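Local coordinates for sphingomyelinase-c (Listeria ivanovii, PDB 1ZWX), which belongs to the DNase I-like endonuclease/exonuclease/phosphatase family, whose members share an alpha/beta sandwich with two packed beta sheets between layers of helices, at residues S216-N221 with S261-V266; M224-P229 with Y246-F251. All coordinates share one frame; numbering follows the deposited sequence.

The two contacts lie on the same side of the chain's centre, with their own centres about 12 Å apart. The order along the chain is 216-221, 224-229, 246-251, 261-266, so contact 2 falls wholly between the two halves of contact 1. Both first segments belong to the long loop between helices 203-212 and 233-238. The second segments lie on consecutive strands, 248-252 and 262-266, which are the edge strands of different sheets. N264 and W262 of contact 1 hydrogen-bond the backbone of I250 in contact 2. F220 and V266 also pack on Y246. Together the contacts join one loop to neighbouring edges of the two main sheets.

Contact 1: residues S216-N221 with S261-V266; sequences SPANFN and SWHNKV
P217 and N264 point toward each other between the loop 216-221 and the edge strand 262-266. P217 CG sits over the face of the N264 amide, 3.6 Å from N264 CG, and the two groups cross obliquely. The N264 amide is placed by chi1 -81°, with CG anti to the carbonyl carbon. N264 ND2 donates to H263 O at 2.8 Å, from above the carbonyl plane, while OD1 takes the backbone N of I250. Both polar ends are thus held as the proline packs on the amide. F220 reaches the CB of N264 with CE1, and its ring plane stands 58° from the amide. On the other flank, P217 CG also lies 4.1 Å from CD1 of W262.

A218 N donates to W262 O at 2.6 Å, nearly along the C=O axis. The H263 ring leaves the strand with CG beside its own backbone N, and its CE1 comes 3.7 Å from A218 CB. H263 ND1 makes a weak 3.3 Å bond to A218 O, and S261 OG hydrogen-bonds NE2. Water 1 donates to A218 O and accepts from N264 N. Water 3 links N221 N to N264 O.

The other edge of strand 262-266 pairs with strand 294-298. The arrangement is therefore a loop laid along a sheet's edge strand, one direct backbone bond continued by water bridges, in a DNase I-like sandwich.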
loop_
_atom_site.group_PDB
_atom_site.type_symbol
_atom_site.label_atom_id
_atom_site.label_comp_id
_atom_site.label_asym_id
_atom_site.label_seq_id
_atom_site.Cartn_x
_atom_site.Cartn_y
_atom_site.Cartn_z
ATOM N N SER A 216 -12.256 12.064 -3.257
ATOM C CA SER A 216 -12.744 10.828 -2.659
ATOM C C SER A 216 -13.380 9.970 -3.757
ATOM O O SER A 216 -14.069 10.522 -4.636
ATOM C CB SER A 216 -13.789 11.124 -1.606
ATOM O OG SER A 216 -13.201 11.784 -0.503
ATOM N N PRO A 217 -13.095 8.652 -3.763
ATOM C CA PRO A 217 -13.854 7.746 -4.648
ATOM C C PRO A 217 -15.374 7.939 -4.538
ATOM O O PRO A 217 -15.876 8.374 -3.488
ATOM C CB PRO A 217 -13.430 6.351 -4.173
ATOM C CG PRO A 217 -11.996 6.567 -3.695
ATOM C CD PRO A 217 -12.022 7.942 -3.030
ATOM N N ALA A 218 -16.082 7.633 -5.633
ATOM C CA ALA A 218 -17.535 7.801 -5.719
ATOM C C ALA A 218 -18.298 6.993 -4.671
ATOM O O ALA A 218 -17.911 5.854 -4.336
ATOM C CB ALA A 218 -18.029 7.435 -7.126
ATOM N N ASN A 219 -19.398 7.575 -4.181
ATOM C CA ASN A 219 -20.242 6.960 -3.159
ATOM C C ASN A 219 -19.399 6.305 -2.068
ATOM O O ASN A 219 -19.555 5.115 -1.772
ATOM C CB ASN A 219 -21.208 5.944 -3.783
ATOM N N PHE A 220 -18.499 7.096 -1.488
ATOM C CA PHE A 220 -17.510 6.586 -0.542
ATOM C C PHE A 220 -18.137 6.209 0.787
ATOM O O PHE A 220 -18.887 6.994 1.356
ATOM C CB PHE A 220 -16.406 7.616 -0.308
ATOM C CG PHE A 220 -15.160 7.025 0.279
ATOM C CD1 PHE A 220 -14.269 6.318 -0.529
ATOM C CD2 PHE A 220 -14.901 7.123 1.646
ATOM C CE1 PHE A 220 -13.107 5.751 0.012
ATOM C CE2 PHE A 220 -13.756 6.543 2.204
ATOM C CZ PHE A 220 -12.856 5.864 1.379
ATOM N N ASN A 221 -17.833 5.012 1.277
ATOM C CA ASN A 221 -18.265 4.617 2.614
ATOM C C ASN A 221 -17.118 4.588 3.646
ATOM O O ASN A 221 -16.333 3.627 3.722
ATOM C CB ASN A 221 -19.012 3.289 2.577
ATOM C CG ASN A 221 -19.564 2.891 3.929
ATOM O OD1 ASN A 221 -19.936 1.741 4.135
ATOM N ND2 ASN A 221 -19.627 3.835 4.852
ATOM N N SER A 261 -16.740 6.854 -13.201
ATOM C CA SER A 261 -17.029 6.429 -11.859
ATOM C C SER A 261 -15.772 5.702 -11.318
ATOM O O SER A 261 -15.309 4.768 -11.951
ATOM C CB SER A 261 -18.203 5.465 -11.949
ATOM O OG SER A 261 -18.805 5.255 -10.704
ATOM N N TRP A 262 -15.227 6.142 -10.184
ATOM C CA TRP A 262 -14.137 5.403 -9.481
ATOM C C TRP A 262 -14.521 5.144 -8.027
ATOM O O TRP A 262 -15.021 6.050 -7.329
ATOM C CB TRP A 262 -12.837 6.179 -9.552
ATOM C CG TRP A 262 -11.697 5.526 -8.833
ATOM C CD1 TRP A 262 -11.123 5.934 -7.654
ATOM C CD2 TRP A 262 -10.959 4.375 -9.263
ATOM N NE1 TRP A 262 -10.078 5.119 -7.334
ATOM C CE2 TRP A 262 -9.948 4.146 -8.291
ATOM C CE3 TRP A 262 -11.046 3.516 -10.375
ATOM C CZ2 TRP A 262 -9.051 3.079 -8.385
ATOM C CZ3 TRP A 262 -10.151 2.470 -10.482
ATOM C CH2 TRP A 262 -9.162 2.253 -9.487
ATOM N N HIS A 263 -14.337 3.894 -7.607
ATOM C CA HIS A 263 -14.819 3.381 -6.328
ATOM C C HIS A 263 -13.660 2.730 -5.579
ATOM O O HIS A 263 -12.679 2.345 -6.209
ATOM C CB HIS A 263 -15.910 2.339 -6.561
ATOM C CG HIS A 263 -17.094 2.883 -7.306
ATOM N ND1 HIS A 263 -18.142 3.516 -6.670
ATOM C CD2 HIS A 263 -17.359 2.950 -8.630
ATOM C CE1 HIS A 263 -19.018 3.925 -7.572
ATOM N NE2 HIS A 263 -18.567 3.593 -8.768
ATOM N N ASN A 264 -13.804 2.638 -4.252
ATOM C CA ASN A 264 -12.977 1.803 -3.378
ATOM C C ASN A 264 -13.920 0.925 -2.582
ATOM O O ASN A 264 -14.965 1.386 -2.166
ATOM C CB ASN A 264 -12.170 2.644 -2.373
ATOM C CG ASN A 264 -10.924 3.234 -2.957
ATOM O OD1 ASN A 264 -10.077 3.771 -2.227
ATOM N ND2 ASN A 264 -10.789 3.169 -4.285
ATOM N N LYS A 265 -13.530 -0.325 -2.348
ATOM C CA LYS A 265 -14.238 -1.229 -1.463
ATOM C C LYS A 265 -13.219 -1.909 -0.542
ATOM O O LYS A 265 -12.212 -2.443 -1.010
ATOM C CB LYS A 265 -15.003 -2.318 -2.261
ATOM C CG LYS A 265 -15.778 -3.269 -1.342
ATOM C CD LYS A 265 -16.915 -4.010 -1.997
ATOM C CE LYS A 265 -17.920 -4.488 -0.928
ATOM N N VAL A 266 -13.511 -1.890 0.754
ATOM C CA VAL A 266 -12.707 -2.572 1.759
ATOM C C VAL A 266 -13.185 -4.021 1.809
ATOM O O VAL A 266 -14.394 -4.278 1.932
ATOM C CB VAL A 266 -12.880 -1.923 3.162
ATOM C CG1 VAL A 266 -12.018 -2.648 4.210
ATOM C CG2 VAL A 266 -12.547 -0.454 3.121
HETATM O O HOH W 1 -15.954 4.238 -3.142
HETATM O O HOH W 2 -18.955 2.717 -3.784
HETATM O O HOH W 3 -16.680 3.168 -0.310
#

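Contact 2: residues M224-P229 with Y246-F251; sequences MATWDP and YLDYIF
Hydrogen bonding centres on the hydroxyl of T226. T226 OG1 accepts from L247 N at 3.0 Å, nearly straight (166°). T226 OG1 donates to D248 OD1 at 2.7 Å, using the anti lone pair of that oxygen. OG1 sits between its own backbone N and carbonyl carbon (chi1 69°), which turns CG2 toward the Y246 ring.

The aromatic contact is a CH-pi interaction. T226 CG2 stands over the centre of the Y246 ring, 3.9 Å from the centroid and 5° off the normal. M224 approaches the same ring from its edge, where M224 O lies 3.3 Å from Y246 CD1.

Two apolar contacts add to these. M224 CB meets Y246 CE1 at 3.7 Å, and W227 CB touches L247 CD1 at 4.1 Å.

The loop backbone forms a classic beta bulge, with T226 and W227 set against the single residue E245.

The W227 side chain lies about 4 Å from a bound phosphate ion, probably from the crystallisation liquor. D248 OD1 also bonds ND1 of H291. One buried threonine hydroxyl therefore ties the start of strand 248-252 to the loop, and its donated bond would help fix D248 against H291 and probably stabilise the carboxylate's negative charge.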
loop_
_atom_site.group_PDB
_atom_site.type_symbol
_atom_site.label_atom_id
_atom_site.label_comp_id
_atom_site.label_asym_id
_atom_site.label_seq_id
_atom_site.Cartn_x
_atom_site.Cartn_y
_atom_site.Cartn_z
ATOM N N MET A 224 -16.689 2.152 7.106
ATOM C CA MET A 224 -15.739 1.064 7.095
ATOM C C MET A 224 -14.453 1.470 7.860
ATOM O O MET A 224 -14.241 2.658 8.227
ATOM C CB MET A 224 -15.429 0.660 5.648
ATOM C CG MET A 224 -16.036 -0.678 5.158
ATOM S SD MET A 224 -17.679 -1.228 5.722
ATOM C CE MET A 224 -17.395 -1.735 7.434
ATOM N N ALA A 225 -13.623 0.477 8.128
ATOM C CA ALA A 225 -12.313 0.695 8.724
ATOM C C ALA A 225 -11.388 -0.311 8.089
ATOM O O ALA A 225 -11.694 -1.496 8.045
ATOM C CB ALA A 225 -12.364 0.489 10.249
ATOM N N THR A 226 -10.273 0.162 7.561
ATOM C CA THR A 226 -9.268 -0.725 6.996
ATOM C C THR A 226 -8.303 -1.231 8.074
ATOM O O THR A 226 -7.587 -2.205 7.856
ATOM C CB THR A 226 -8.478 -0.036 5.872
ATOM O OG1 THR A 226 -7.631 1.002 6.415
ATOM C CG2 THR A 226 -9.457 0.545 4.824
ATOM N N TRP A 227 -8.300 -0.548 9.228
ATOM C CA TRP A 227 -7.458 -0.928 10.369
ATOM C C TRP A 227 -8.446 -0.986 11.530
ATOM O O TRP A 227 -8.878 0.054 12.038
ATOM C CB TRP A 227 -6.333 0.098 10.574
ATOM C CG TRP A 227 -5.303 -0.321 11.587
ATOM C CD1 TRP A 227 -4.198 -1.096 11.378
ATOM C CD2 TRP A 227 -5.295 0.028 12.980
ATOM N NE1 TRP A 227 -3.502 -1.263 12.567
ATOM C CE2 TRP A 227 -4.165 -0.589 13.563
ATOM C CE3 TRP A 227 -6.164 0.771 13.796
ATOM C CZ2 TRP A 227 -3.857 -0.464 14.945
ATOM C CZ3 TRP A 227 -5.867 0.890 15.169
ATOM C CH2 TRP A 227 -4.727 0.273 15.721
ATOM N N ASP A 228 -8.854 -2.198 11.884
ATOM C CA ASP A 228 -9.988 -2.393 12.802
ATOM C C ASP A 228 -9.712 -3.359 13.957
ATOM O O ASP A 228 -9.903 -4.568 13.810
ATOM C CB ASP A 228 -11.216 -2.889 12.033
ATOM C CG ASP A 228 -12.506 -2.600 12.762
ATOM O OD1 ASP A 228 -12.501 -2.419 14.007
ATOM O OD2 ASP A 228 -13.541 -2.560 12.099
ATOM N N PRO A 229 -9.268 -2.832 15.119
ATOM C CA PRO A 229 -9.115 -3.726 16.295
ATOM C C PRO A 229 -10.421 -4.383 16.809
ATOM O O PRO A 229 -10.357 -5.321 17.618
ATOM C CB PRO A 229 -8.518 -2.800 17.367
ATOM C CG PRO A 229 -7.939 -1.628 16.607
ATOM C CD PRO A 229 -8.859 -1.448 15.425
ATOM N N TYR A 246 -9.532 4.347 9.100
ATOM C CA TYR A 246 -9.645 4.128 7.653
ATOM C C TYR A 246 -8.439 4.810 7.010
ATOM O O TYR A 246 -8.364 6.036 6.974
ATOM C CB TYR A 246 -10.979 4.702 7.121
ATOM C CG TYR A 246 -11.332 4.189 5.737
ATOM C CD1 TYR A 246 -12.420 3.340 5.557
ATOM C CD2 TYR A 246 -10.563 4.526 4.629
ATOM C CE1 TYR A 246 -12.751 2.846 4.307
ATOM C CE2 TYR A 246 -10.852 4.027 3.388
ATOM C CZ TYR A 246 -11.969 3.198 3.223
ATOM O OH TYR A 246 -12.298 2.717 1.976
ATOM N N LEU A 247 -7.460 4.021 6.561
ATOM C CA LEU A 247 -6.119 4.532 6.275
ATOM C C LEU A 247 -5.587 4.178 4.879
ATOM O O LEU A 247 -4.547 4.701 4.450
ATOM C CB LEU A 247 -5.130 3.937 7.294
ATOM C CG LEU A 247 -5.354 4.291 8.775
ATOM C CD1 LEU A 247 -4.321 3.543 9.643
ATOM C CD2 LEU A 247 -5.254 5.809 8.985
ATOM N N ASP A 248 -6.272 3.241 4.222
ATOM C CA ASP A 248 -5.795 2.665 2.939
ATOM C C ASP A 248 -6.754 3.086 1.800
ATOM O O ASP A 248 -7.972 2.951 1.896
ATOM C CB ASP A 248 -5.731 1.138 3.012
ATOM C CG ASP A 248 -4.805 0.624 4.117
ATOM O OD1 ASP A 248 -5.250 0.504 5.277
ATOM O OD2 ASP A 248 -3.652 0.295 3.793
ATOM N N TYR A 249 -6.162 3.602 0.734
ATOM C CA TYR A 249 -6.915 4.225 -0.350
ATOM C C TYR A 249 -6.280 3.941 -1.699
ATOM O O TYR A 249 -5.048 3.784 -1.812
ATOM C CB TYR A 249 -6.852 5.736 -0.202
ATOM C CG TYR A 249 -7.363 6.295 1.129
ATOM C CD1 TYR A 249 -6.476 6.587 2.163
ATOM C CD2 TYR A 249 -8.726 6.561 1.311
ATOM C CE1 TYR A 249 -6.945 7.121 3.398
ATOM C CE2 TYR A 249 -9.216 7.087 2.539
ATOM C CZ TYR A 249 -8.304 7.366 3.559
ATOM O OH TYR A 249 -8.789 7.905 4.724
ATOM N N ILE A 250 -7.115 3.982 -2.738
ATOM C CA ILE A 250 -6.595 4.089 -4.095
ATOM C C ILE A 250 -7.342 5.228 -4.791
ATOM O O ILE A 250 -8.526 5.121 -5.021
ATOM C CB ILE A 250 -6.713 2.777 -4.928
ATOM C CG1 ILE A 250 -6.170 1.544 -4.139
ATOM C CG2 ILE A 250 -5.918 2.953 -6.220
ATOM C CD1 ILE A 250 -6.723 0.200 -4.628
ATOM N N PHE A 251 -6.605 6.268 -5.153
ATOM C CA PHE A 251 -7.184 7.493 -5.721
ATOM C C PHE A 251 -6.847 7.631 -7.186
ATOM O O PHE A 251 -5.868 7.094 -7.657
ATOM C CB PHE A 251 -6.557 8.732 -5.061
ATOM C CG PHE A 251 -6.892 8.904 -3.591
ATOM C CD1 PHE A 251 -5.863 8.892 -2.638
ATOM C CD2 PHE A 251 -8.212 9.116 -3.164
ATOM C CE1 PHE A 251 -6.149 9.089 -1.239
ATOM C CE2 PHE A 251 -8.526 9.289 -1.788
ATOM C CZ PHE A 251 -7.472 9.283 -0.817
#